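Local coordinates for septation protein imp2 (Schizosaccharomyces pombe, PDB 5C1F) that anchors the cytokinetic machinery to the membrane by binding phospholipids through its F-BAR domain, is required for normal septation and takes part in medial-ring disassembly, at residues N46-E49 against D50-K53; K163-E166 against K167-K171; R194-Y197 against A198-T201. All blocks are in the same frame, centred on the assembly; numbering follows the deposited sequence. Where two conformers were deposited one is given.

Interaction 1: N46-E49 against D50-K53; sequences NIEE and DYAK
Glu49 and Lys53 sit one turn apart on helix 18-59 of the F-BAR domain and form an i to i+4 salt bridge, with Lys53 NZ 3.2 Å from Glu49 OE2 in a weak hydrogen bond. Glu49 CG is anti to the backbone N (chi1 -175°) and the chain runs extended from there, carrying the carboxylate out to the lysine. The lysine, also extended, passes across it at a slant, its CE only 3.6 Å from Glu49 CG, and the pair therefore meets through methylenes as well as charge. OE1 of the same carboxylate is bonded to Gln97 of helix 69-155, so both oxygens have partners and the group's rotation is restrained.

Asp50 is tied back to the preceding turn by a nearly straight bond (173°) from its N to Asn46 O, 3.0 Å long. Its carboxylate heads for the dimer interface, where Arg54 of the second subunit offers a long, weak ion pair. Glu48 and Tyr51 also reach the second subunit: Glu48 OE1 is bonded to Tyr51 OH of that subunit and salt-bridged to Arg44, while the Tyr51 ring stacks on Tyr51 of the second subunit. Within the helix, Glu48 O accepts from Ala52 N at 2.9 Å and also has Tyr51 CB against it, 3.3 Å away.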
# COMPACT_ATOMS: atom_id res chain seq x y z
N ASN A 46 -7.70 -0.49 -6.93
CA ASN A 46 -7.85 -1.83 -6.36
C ASN A 46 -6.58 -2.27 -5.65
O ASN A 46 -6.64 -2.95 -4.63
CB ASN A 46 -8.23 -2.84 -7.45
CG ASN A 46 -9.72 -2.84 -7.75
OD1 ASN A 46 -10.54 -2.50 -6.89
ND2 ASN A 46 -10.07 -3.21 -8.97
N ILE A 47 -5.43 -1.88 -6.20
CA ILE A 47 -4.15 -2.13 -5.55
C ILE A 47 -4.14 -1.47 -4.17
O ILE A 47 -3.74 -2.08 -3.18
CB ILE A 47 -2.97 -1.60 -6.39
CG1 ILE A 47 -2.82 -2.42 -7.67
CG2 ILE A 47 -1.68 -1.63 -5.59
CD1 ILE A 47 -1.75 -1.91 -8.61
N GLU A 48 -4.60 -0.22 -4.12
CA GLU A 48 -4.64 0.52 -2.86
C GLU A 48 -5.61 -0.11 -1.87
O GLU A 48 -5.33 -0.18 -0.67
CB GLU A 48 -5.02 1.98 -3.11
CG GLU A 48 -4.78 2.89 -1.92
CD GLU A 48 -3.31 3.18 -1.70
OE1 GLU A 48 -2.48 2.75 -2.53
OE2 GLU A 48 -2.97 3.85 -0.69
N GLU A 49 -6.75 -0.57 -2.37
CA GLU A 49 -7.78 -1.16 -1.53
C GLU A 49 -7.28 -2.45 -0.88
O GLU A 49 -7.41 -2.64 0.33
CB GLU A 49 -9.05 -1.44 -2.34
CG GLU A 49 -10.21 -1.96 -1.51
CD GLU A 49 -11.47 -2.20 -2.34
OE1 GLU A 49 -11.44 -1.92 -3.55
OE2 GLU A 49 -12.48 -2.67 -1.78
N ASP A 50 -6.71 -3.33 -1.70
CA ASP A 50 -6.14 -4.59 -1.23
C ASP A 50 -5.08 -4.35 -0.16
O ASP A 50 -5.03 -5.05 0.86
CB ASP A 50 -5.54 -5.37 -2.40
CG ASP A 50 -4.92 -6.69 -1.97
OD1 ASP A 50 -5.54 -7.40 -1.15
OD2 ASP A 50 -3.82 -7.02 -2.46
N TYR A 51 -4.22 -3.37 -0.42
CA TYR A 51 -3.20 -2.91 0.52
C TYR A 51 -3.84 -2.51 1.85
O TYR A 51 -3.43 -2.97 2.92
CB TYR A 51 -2.44 -1.74 -0.11
CG TYR A 51 -1.20 -1.25 0.61
CD1 TYR A 51 -0.17 -2.10 0.95
CD2 TYR A 51 -1.05 0.10 0.89
CE1 TYR A 51 0.97 -1.63 1.59
CE2 TYR A 51 0.08 0.59 1.53
CZ TYR A 51 1.09 -0.28 1.88
OH TYR A 51 2.21 0.21 2.51
N ALA A 52 -4.86 -1.67 1.77
CA ALA A 52 -5.60 -1.23 2.95
C ALA A 52 -6.24 -2.40 3.70
O ALA A 52 -6.13 -2.49 4.92
CB ALA A 52 -6.66 -0.23 2.55
N LYS A 53 -6.89 -3.30 2.97
CA LYS A 53 -7.57 -4.43 3.59
C LYS A 53 -6.60 -5.33 4.35
O LYS A 53 -6.86 -5.73 5.49
CB LYS A 53 -8.32 -5.25 2.55
CG LYS A 53 -9.55 -4.58 1.96
CD LYS A 53 -10.17 -5.45 0.88
CE LYS A 53 -11.45 -4.84 0.33
NZ LYS A 53 -12.05 -5.71 -0.72
O HOH W 1 -1.71 -4.35 -3.16

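Interaction 2: K163-E166 against K167-K171; sequences KELE and KNNAK
Leu165 and Asn169 carry the side-chain contact here, one turn apart near the start of helix 162-252. The leucine leaves the backbone with CG anti to N (chi1 173°), while the asparagine keeps its CG beside its own backbone N (chi1 -68°), and the two side chains meet at a slant. Asn169 ND2 lies 4.0 Å from Leu165 CG, a van der Waals approach of an amide nitrogen to a branched carbon. The amide is laid against the backbone as well: its CG is 3.2 Å from Leu165 O, but the angle at ND2 is too poor for a hydrogen bond. That carbonyl is instead bonded to Asn169 N at 2.9 Å.

Asn169 OD1 takes its main bond from Gln157, in the loop before the helix, and a weak one from its neighbour, Asn168 ND2, at 3.4 Å. Asn168 ND2 is in turn bonded to Tyr153 O at the end of helix 69-155. With an alanine at position Asn169, Gln157 NE2 would probably lose its acceptor, Asn168 ND2 its weak one, and a gap would open beside the Leu165 branch.

On another face, Glu164 and Lys171 are two turns apart and both lean toward one water, which donates to Glu164 OE2 at 2.9 Å and accepts from Lys171 NZ at 3.2 Å. The charged atoms themselves stay 4.9 Å apart, so the water mediates the pairing. With its asparagines fastened to the preceding loop and helix end and its charged residues outside, this is the opening stretch of the second arm of a helical hairpin, far out toward the tip of the elongated F-BAR domain.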
# COMPACT_ATOMS: atom_id res chain seq x y z
N LYS A 163 -37.95 12.40 -95.67
CA LYS A 163 -38.72 12.21 -94.44
C LYS A 163 -37.82 12.03 -93.22
O LYS A 163 -38.29 12.15 -92.08
CB LYS A 163 -39.66 11.02 -94.58
CG LYS A 163 -40.79 11.22 -95.58
CD LYS A 163 -41.77 10.06 -95.55
CE LYS A 163 -42.92 10.27 -96.53
NZ LYS A 163 -42.47 10.28 -97.95
N GLU A 164 -36.55 11.74 -93.45
CA GLU A 164 -35.61 11.55 -92.35
C GLU A 164 -35.00 12.88 -91.93
O GLU A 164 -34.52 13.03 -90.81
CB GLU A 164 -34.52 10.55 -92.75
CG GLU A 164 -33.74 9.98 -91.58
CD GLU A 164 -34.59 9.12 -90.65
OE1 GLU A 164 -35.62 8.57 -91.10
OE2 GLU A 164 -34.23 8.99 -89.46
N LEU A 165 -35.03 13.85 -92.84
CA LEU A 165 -34.58 15.20 -92.52
C LEU A 165 -35.64 15.92 -91.69
O LEU A 165 -35.31 16.62 -90.73
CB LEU A 165 -34.29 16.01 -93.79
CG LEU A 165 -33.97 17.50 -93.61
CD1 LEU A 165 -32.73 17.70 -92.75
CD2 LEU A 165 -33.79 18.18 -94.97
N GLU A 166 -36.90 15.73 -92.05
CA GLU A 166 -38.00 16.36 -91.33
C GLU A 166 -38.20 15.71 -89.96
O GLU A 166 -38.54 16.39 -88.98
CB GLU A 166 -39.30 16.30 -92.15
CG GLU A 166 -39.89 14.91 -92.33
CD GLU A 166 -41.08 14.90 -93.27
OE1 GLU A 166 -41.07 15.66 -94.26
OE2 GLU A 166 -42.03 14.13 -93.01
N LYS A 167 -37.97 14.41 -89.89
CA LYS A 167 -38.02 13.68 -88.62
C LYS A 167 -36.91 14.17 -87.71
O LYS A 167 -37.08 14.26 -86.49
CB LYS A 167 -37.90 12.17 -88.87
CG LYS A 167 -37.82 11.32 -87.61
CD LYS A 167 -39.12 11.35 -86.82
CE LYS A 167 -39.03 10.48 -85.58
NZ LYS A 167 -40.32 10.42 -84.84
N ASN A 168 -35.77 14.48 -88.31
CA ASN A 168 -34.63 15.03 -87.59
C ASN A 168 -34.93 16.43 -87.07
O ASN A 168 -34.61 16.77 -85.93
CB ASN A 168 -33.39 15.05 -88.49
CG ASN A 168 -32.22 15.76 -87.86
OD1 ASN A 168 -31.47 15.18 -87.08
ND2 ASN A 168 -32.04 17.04 -88.20
N ASN A 169 -35.56 17.25 -87.92
CA ASN A 169 -35.91 18.61 -87.54
C ASN A 169 -37.02 18.64 -86.49
O ASN A 169 -37.13 19.58 -85.71
CB ASN A 169 -36.32 19.41 -88.77
CG ASN A 169 -35.15 19.67 -89.71
OD1 ASN A 169 -33.99 19.53 -89.33
ND2 ASN A 169 -35.45 20.04 -90.95
N ALA A 170 -37.84 17.59 -86.47
CA ALA A 170 -38.86 17.43 -85.44
C ALA A 170 -38.20 17.16 -84.09
O ALA A 170 -38.56 17.76 -83.08
CB ALA A 170 -39.82 16.32 -85.80
N LYS A 171 -37.23 16.25 -84.08
CA LYS A 171 -36.46 15.94 -82.88
C LYS A 171 -35.70 17.17 -82.40
O LYS A 171 -35.60 17.42 -81.20
CB LYS A 171 -35.47 14.80 -83.14
CG LYS A 171 -36.11 13.46 -83.47
CD LYS A 171 -35.06 12.49 -84.00
CE LYS A 171 -35.68 11.15 -84.35
NZ LYS A 171 -34.67 10.15 -84.77
O HOH W 2 -34.23 11.29 -87.74

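Interaction 3: R194-Y197 against A198-T201; sequences RDSY and ARWT
Arg199 starts out with CG beside its backbone N (chi1 -69°) and bends at chi3 (-58°), which folds its guanidinium back along the helix over Asp195 and Ser196. One face of the flat group then rests on Asp195 O and Ser196 CA, both toward its rim. NH1 comes 3.7 Å from Asp195 CB, and NH2 reaches 3.9 Å from Ser196 CB. This is contact over a face with carbon and carbonyl, since the Asp195 carboxylate turns elsewhere and its OD2 remains 5.1 Å from Arg199 NH1.

Two residues on, Thr201 has its OG1 beside the backbone N (chi1 -67°), where the hydroxyl can curl back to the preceding turn. It donates to Tyr197 O at 3.1 Å, and Thr201 N donates to the same oxygen at 2.9 Å. The two donors arrive from opposite faces of the carbonyl plane. The edge of the Trp200 ring system also lies toward Tyr197 O, near the ring plane.

Across on helix 69-155, Lys129 makes cation-pi contacts with both Tyr197 and Trp200, while Asp128 OD2 is hydrogen-bonded to Ser196 OG and makes a long, weak ion pair with Arg199. Tyr197 and Thr201 also pack on Gln275 and Ile273 of the second subunit. Chemically, the buried Ser196 hydroxyl is satisfied by a carboxylate, the threonine hydroxyl spends its proton inside its own helix, and the arginine, lying flat on the turn, is likely to temper the negative charge of Asp128.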
# COMPACT_ATOMS: atom_id res chain seq x y z
N ARG A 194 -26.31 26.66 -53.54
CA ARG A 194 -25.65 27.83 -52.99
C ARG A 194 -26.12 28.08 -51.57
O ARG A 194 -25.32 28.34 -50.67
CB ARG A 194 -25.90 29.06 -53.86
CG ARG A 194 -25.66 30.40 -53.12
CD ARG A 194 -25.68 31.61 -54.02
NE ARG A 194 -26.80 31.65 -54.96
CZ ARG A 194 -28.07 31.87 -54.61
NH1 ARG A 194 -28.41 32.05 -53.34
NH2 ARG A 194 -29.02 31.89 -55.54
N ASP A 195 -27.43 28.00 -51.37
CA ASP A 195 -28.02 28.25 -50.06
C ASP A 195 -27.55 27.19 -49.06
O ASP A 195 -27.27 27.49 -47.91
CB ASP A 195 -29.54 28.26 -50.14
CG ASP A 195 -30.08 29.38 -51.00
OD1 ASP A 195 -29.33 30.36 -51.23
OD2 ASP A 195 -31.24 29.29 -51.45
N SER A 196 -27.47 25.94 -49.53
CA SER A 196 -27.07 24.83 -48.68
C SER A 196 -25.61 24.96 -48.25
O SER A 196 -25.27 24.69 -47.10
CB SER A 196 -27.29 23.50 -49.42
OG SER A 196 -27.06 22.40 -48.56
N TYR A 197 -24.75 25.38 -49.18
CA TYR A 197 -23.35 25.63 -48.88
C TYR A 197 -23.18 26.78 -47.89
O TYR A 197 -22.33 26.73 -47.00
CB TYR A 197 -22.56 25.94 -50.16
CG TYR A 197 -21.93 24.73 -50.80
CD1 TYR A 197 -22.70 23.67 -51.24
CD2 TYR A 197 -20.55 24.66 -50.99
CE1 TYR A 197 -22.12 22.56 -51.84
CE2 TYR A 197 -19.97 23.56 -51.59
CZ TYR A 197 -20.76 22.51 -52.01
OH TYR A 197 -20.18 21.42 -52.61
N ALA A 198 -24.00 27.82 -48.05
CA ALA A 198 -23.98 28.96 -47.15
C ALA A 198 -24.36 28.52 -45.74
O ALA A 198 -23.72 28.92 -44.76
CB ALA A 198 -24.91 30.05 -47.64
N ARG A 199 -25.40 27.70 -45.65
CA ARG A 199 -25.84 27.18 -44.36
C ARG A 199 -24.80 26.23 -43.78
O ARG A 199 -24.58 26.20 -42.57
CB ARG A 199 -27.19 26.47 -44.49
CG ARG A 199 -28.35 27.41 -44.80
CD ARG A 199 -29.69 26.72 -44.59
NE ARG A 199 -29.82 25.52 -45.41
CZ ARG A 199 -30.40 25.49 -46.61
NH1 ARG A 199 -30.91 26.60 -47.13
NH2 ARG A 199 -30.47 24.35 -47.28
N TRP A 200 -24.15 25.46 -44.65
CA TRP A 200 -23.13 24.51 -44.24
C TRP A 200 -21.91 25.21 -43.63
O TRP A 200 -21.40 24.79 -42.60
CB TRP A 200 -22.69 23.65 -45.42
CG TRP A 200 -21.40 22.94 -45.16
CD1 TRP A 200 -20.18 23.22 -45.71
CD2 TRP A 200 -21.19 21.85 -44.25
NE1 TRP A 200 -19.23 22.36 -45.21
CE2 TRP A 200 -19.83 21.51 -44.32
CE3 TRP A 200 -22.03 21.13 -43.40
CZ2 TRP A 200 -19.28 20.48 -43.56
CZ3 TRP A 200 -21.48 20.10 -42.65
CH2 TRP A 200 -20.12 19.78 -42.73
N THR A 201 -21.46 26.27 -44.29
CA THR A 201 -20.31 27.04 -43.82
C THR A 201 -20.54 27.60 -42.42
O THR A 201 -19.65 27.53 -41.57
CB THR A 201 -20.00 28.21 -44.79
OG1 THR A 201 -19.54 27.68 -46.04
CG2 THR A 201 -18.92 29.12 -44.21

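Following the chain from the N terminus, interaction 1 comes in helix 18-59, interaction 2 at the start of helix 162-252, and interaction 3 further along that same helix. Each is confined to successive turns of one helix, so none closes a loop, and in series they neither nest nor cross. The centres of interactions 1 and 2 lie 95 Å apart along the elongated domain. Residues 46-53 join their helix to helix 69-155 and the second subunit; residues 163-171 link the start of their helix to the loop before it and to the end of helix 69-155; residues 194-201 join helix 162-252 to helix 69-155 and to the second subunit.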